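Local coordinates for protein probable chitinase (PDB 5JH8) that probably binds and hydrolyses chitin as a bacterial family 18 glycoside hydrolase built on a TIM barrel, at residues Tyr202-Val207 with Tyr289-Thr294. Residues are numbered along the deposited sequence; the frame is centred on the assembly and turned at random.
Sequences YAVERV and YGLGGT. With EDO (1,2-ethanediol), chain C.
O1 of an ethanediol molecule, probably from the crystallisation liquor, takes two N-H groups of Arg206: NE at 2.9 Å, with an N-H...O angle of 157°, and NH2 at 3.1 Å. The oxygen lies at the guanidinium edge, in its plane, and Glu153 also bonds the diol. Behind this grip stands the TIM barrel of family 18 glycosidases: Arg206 lies near the C-terminal end of helix 193-206, while residues 289-294 lead from helix 276-289 into strand 293-297, which pairs with strands 3-8 and 212-222. Arg206 NH1 turns back to Tyr202 O at 3.0 Å, meeting a lone pair in the carbonyl plane. With that bond the guanidinium lies nearly parallel to the Tyr202 ring but offset past its rim, CE1 3.1 Å from the group's plane, above its middle.

Across the contact the meeting is small and apolar, carried on the helix side by Val204 alone. Its CB points at the other segment and the two methyls fork. CG2 sits between the backbone N and the carbonyl carbon, from where it comes in at the edge of the Tyr289 ring, near the ring plane, 4.1 Å from CD2. Tyr289 OH is hydrogen-bonded to Asp201, about one turn back on helix 193-206, probably steadying the ring beside the valine. Gly290, with positive phi, ends helix 276-289 and turns the chain to Leu291, whose side chain also packs on Ile212 and Asn214 of strand 212-222. The other valine branch completes the join: Val204 CG1 touches Leu291 CD2 at 4.0 Å, the two side chains crossing at about a right angle.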
ATOM      1  N   TYR A 202       1.210   6.875  16.031  1.00  9.90           N
ATOM      2  CA  TYR A 202       0.233   5.940  16.559  1.00 10.55           C
ATOM      3  C   TYR A 202       0.721   4.508  16.388  1.00  9.31           C
ATOM      4  O   TYR A 202       0.648   3.692  17.313  1.00  9.90           O
ATOM      5  CB  TYR A 202      -1.095   6.174  15.825  1.00 10.26           C
ATOM      6  CG  TYR A 202      -2.208   5.207  16.155  1.00 10.44           C
ATOM      7  CD1 TYR A 202      -3.036   5.415  17.236  1.00 11.07           C
ATOM      8  CD2 TYR A 202      -2.430   4.086  15.372  1.00 10.07           C
ATOM      9  CE1 TYR A 202      -4.036   4.524  17.533  1.00 11.20           C
ATOM     10  CE2 TYR A 202      -3.427   3.180  15.666  1.00 10.36           C
ATOM     11  CZ  TYR A 202      -4.234   3.415  16.737  1.00 11.39           C
ATOM     12  OH  TYR A 202      -5.222   2.504  17.027  1.00 11.36           O
ATOM     13  N   ALA A 203       1.236   4.190  15.195  1.00  8.88           N
ATOM     14  CA  ALA A 203       1.675   2.831  14.892  1.00  9.14           C
ATOM     15  C   ALA A 203       2.858   2.411  15.754  1.00  8.82           C
ATOM     16  O   ALA A 203       2.852   1.302  16.293  1.00  9.51           O
ATOM     17  CB  ALA A 203       2.013   2.708  13.408  1.00  9.56           C
ATOM     18  N   VAL A 204       3.885   3.267  15.883  1.00  9.12           N
ATOM     19  CA  VAL A 204       5.113   2.844  16.565  1.00  9.30           C
ATOM     20  C   VAL A 204       4.946   2.806  18.075  1.00  9.48           C
ATOM     21  O   VAL A 204       5.738   2.155  18.769  1.00  9.89           O
ATOM     22  CB  VAL A 204       6.372   3.632  16.152  1.00 11.12           C
ATOM     23  CG1 VAL A 204       6.576   3.599  14.642  1.00 11.79           C
ATOM     24  CG2 VAL A 204       6.321   5.054  16.649  1.00 11.35           C
ATOM     25  N   GLU A 205       3.931   3.473  18.613  1.00  9.38           N
ATOM     26  CA  GLU A 205       3.615   3.273  20.015  1.00 10.54           C
ATOM     27  C   GLU A 205       3.086   1.865  20.258  1.00 10.34           C
ATOM     28  O   GLU A 205       3.286   1.297  21.341  1.00 11.39           O
ATOM     29  CB  GLU A 205       2.571   4.300  20.452  1.00 12.33           C
ATOM     30  CG  GLU A 205       2.167   4.166  21.909  1.00 15.67           C
ATOM     31  CD  GLU A 205       1.224   5.274  22.351  1.00 19.88           C
ATOM     32  OE1 GLU A 205       1.449   6.438  21.972  1.00 21.46           O
ATOM     33  OE2 GLU A 205       0.250   4.993  23.086  1.00 22.19           O
ATOM     34  N   ARG A 206       2.417   1.287  19.259  1.00  9.68           N
ATOM     35  CA  ARG A 206       1.691   0.037  19.393  1.00  9.74           C
ATOM     36  C   ARG A 206       2.417  -1.160  18.814  1.00  9.51           C
ATOM     37  O   ARG A 206       2.087  -2.300  19.180  1.00 10.22           O
ATOM     38  CB  ARG A 206       0.319   0.187  18.726  1.00 10.62           C
ATOM     39  CG  ARG A 206      -0.621   1.041  19.573  1.00 11.48           C
ATOM     40  CD  ARG A 206      -1.763   1.669  18.800  1.00 12.14           C
ATOM     41  NE  ARG A 206      -2.565   2.522  19.674  1.00 12.53           N
ATOM     42  CZ  ARG A 206      -2.237   3.756  20.036  1.00 12.86           C
ATOM     43  NH1 ARG A 206      -1.121   4.320  19.601  1.00 12.53           N
ATOM     44  NH2 ARG A 206      -3.048   4.434  20.841  1.00 14.58           N
ATOM     45  N   VAL A 207       3.408  -0.921  17.962  1.00  9.72           N
ATOM     46  CA  VAL A 207       4.098  -1.934  17.177  1.00  9.46           C
ATOM     47  C   VAL A 207       5.574  -1.572  17.168  1.00  9.01           C
ATOM     48  O   VAL A 207       5.901  -0.399  16.987  1.00  9.17           O
ATOM     49  CB  VAL A 207       3.576  -1.963  15.734  1.00 10.25           C
ATOM     50  CG1 VAL A 207       4.278  -3.053  14.953  1.00  9.75           C
ATOM     51  CG2 VAL A 207       2.088  -2.170  15.731  1.00 11.12           C
ATOM     52  N   TYR A 289      11.998   7.495  12.314  1.00 12.03           N
ATOM     53  CA  TYR A 289      11.231   6.663  13.239  1.00 11.30           C
ATOM     54  C   TYR A 289      11.872   5.312  13.540  1.00 11.79           C
ATOM     55  O   TYR A 289      11.383   4.609  14.428  1.00 14.20           O
ATOM     56  CB  TYR A 289       9.829   6.379  12.686  1.00 12.37           C
ATOM     57  CG  TYR A 289       8.835   7.513  12.786  1.00 13.08           C
ATOM     58  CD1 TYR A 289       8.793   8.516  11.829  1.00 13.30           C
ATOM     59  CD2 TYR A 289       7.919   7.564  13.821  1.00 13.46           C
ATOM     60  CE1 TYR A 289       7.870   9.533  11.906  1.00 14.53           C
ATOM     61  CE2 TYR A 289       7.000   8.585  13.910  1.00 13.87           C
ATOM     62  CZ  TYR A 289       6.979   9.569  12.950  1.00 14.70           C
ATOM     63  OH  TYR A 289       6.068  10.585  13.007  1.00 16.27           O
ATOM     64  N   GLY A 290      12.928   4.923  12.836  1.00 10.86           N
ATOM     65  CA  GLY A 290      13.406   3.560  12.958  1.00 10.31           C
ATOM     66  C   GLY A 290      12.485   2.536  12.332  1.00  9.09           C
ATOM     67  O   GLY A 290      12.360   1.420  12.848  1.00  9.63           O
ATOM     68  N   LEU A 291      11.803   2.897  11.247  1.00  8.53           N
ATOM     69  CA  LEU A 291      10.892   1.973  10.607  1.00  8.20           C
ATOM     70  C   LEU A 291      11.661   0.811   9.983  1.00  8.07           C
ATOM     71  O   LEU A 291      12.859   0.894   9.689  1.00  8.91           O
ATOM     72  CB  LEU A 291      10.091   2.662   9.503  1.00  8.10           C
ATOM     73  CG  LEU A 291       9.295   3.907   9.906  1.00  8.30           C
ATOM     74  CD1 LEU A 291       8.474   4.393   8.721  1.00  8.19           C
ATOM     75  CD2 LEU A 291       8.400   3.644  11.103  1.00  8.44           C
ATOM     76  N   GLY A 292      10.934  -0.275   9.732  1.00  8.52           N
ATOM     77  CA  GLY A 292      11.478  -1.387   8.981  1.00  8.87           C
ATOM     78  C   GLY A 292      11.742  -1.079   7.531  1.00  8.15           C
ATOM     79  O   GLY A 292      12.484  -1.824   6.882  1.00  8.86           O
ATOM     80  N   GLY A 293      11.120  -0.032   7.003  1.00  7.90           N
ATOM     81  CA  GLY A 293      11.298   0.324   5.618  1.00  7.36           C
ATOM     82  C   GLY A 293      10.093   1.074   5.106  1.00  6.32           C
ATOM     83  O   GLY A 293       9.320   1.637   5.886  1.00  6.94           O
ATOM     84  N   THR A 294       9.999   1.103   3.782  1.00  6.26           N
ATOM     85  CA  THR A 294       8.943   1.825   3.103  1.00  6.02           C
ATOM     86  C   THR A 294       8.317   0.934   2.044  1.00  6.18           C
ATOM     87  O   THR A 294       8.864  -0.101   1.677  1.00  7.24           O
ATOM     88  CB  THR A 294       9.477   3.140   2.508  1.00  7.89           C
ATOM     89  OG1 THR A 294       8.406   3.989   2.123  1.00  8.17           O
ATOM     90  CG2 THR A 294      10.425   2.921   1.320  1.00  8.11           C
TER
HETATM   91  C1  EDO C 502      -6.056   1.175  21.449  1.00 29.61           C
HETATM   92  O1  EDO C 502      -5.201   2.171  20.872  1.00 29.00           O
HETATM   93  C2  EDO C 502      -5.313  -0.151  21.552  1.00 30.13           C
HETATM   94  O2  EDO C 502      -4.067  -0.060  20.856  1.00 30.36           O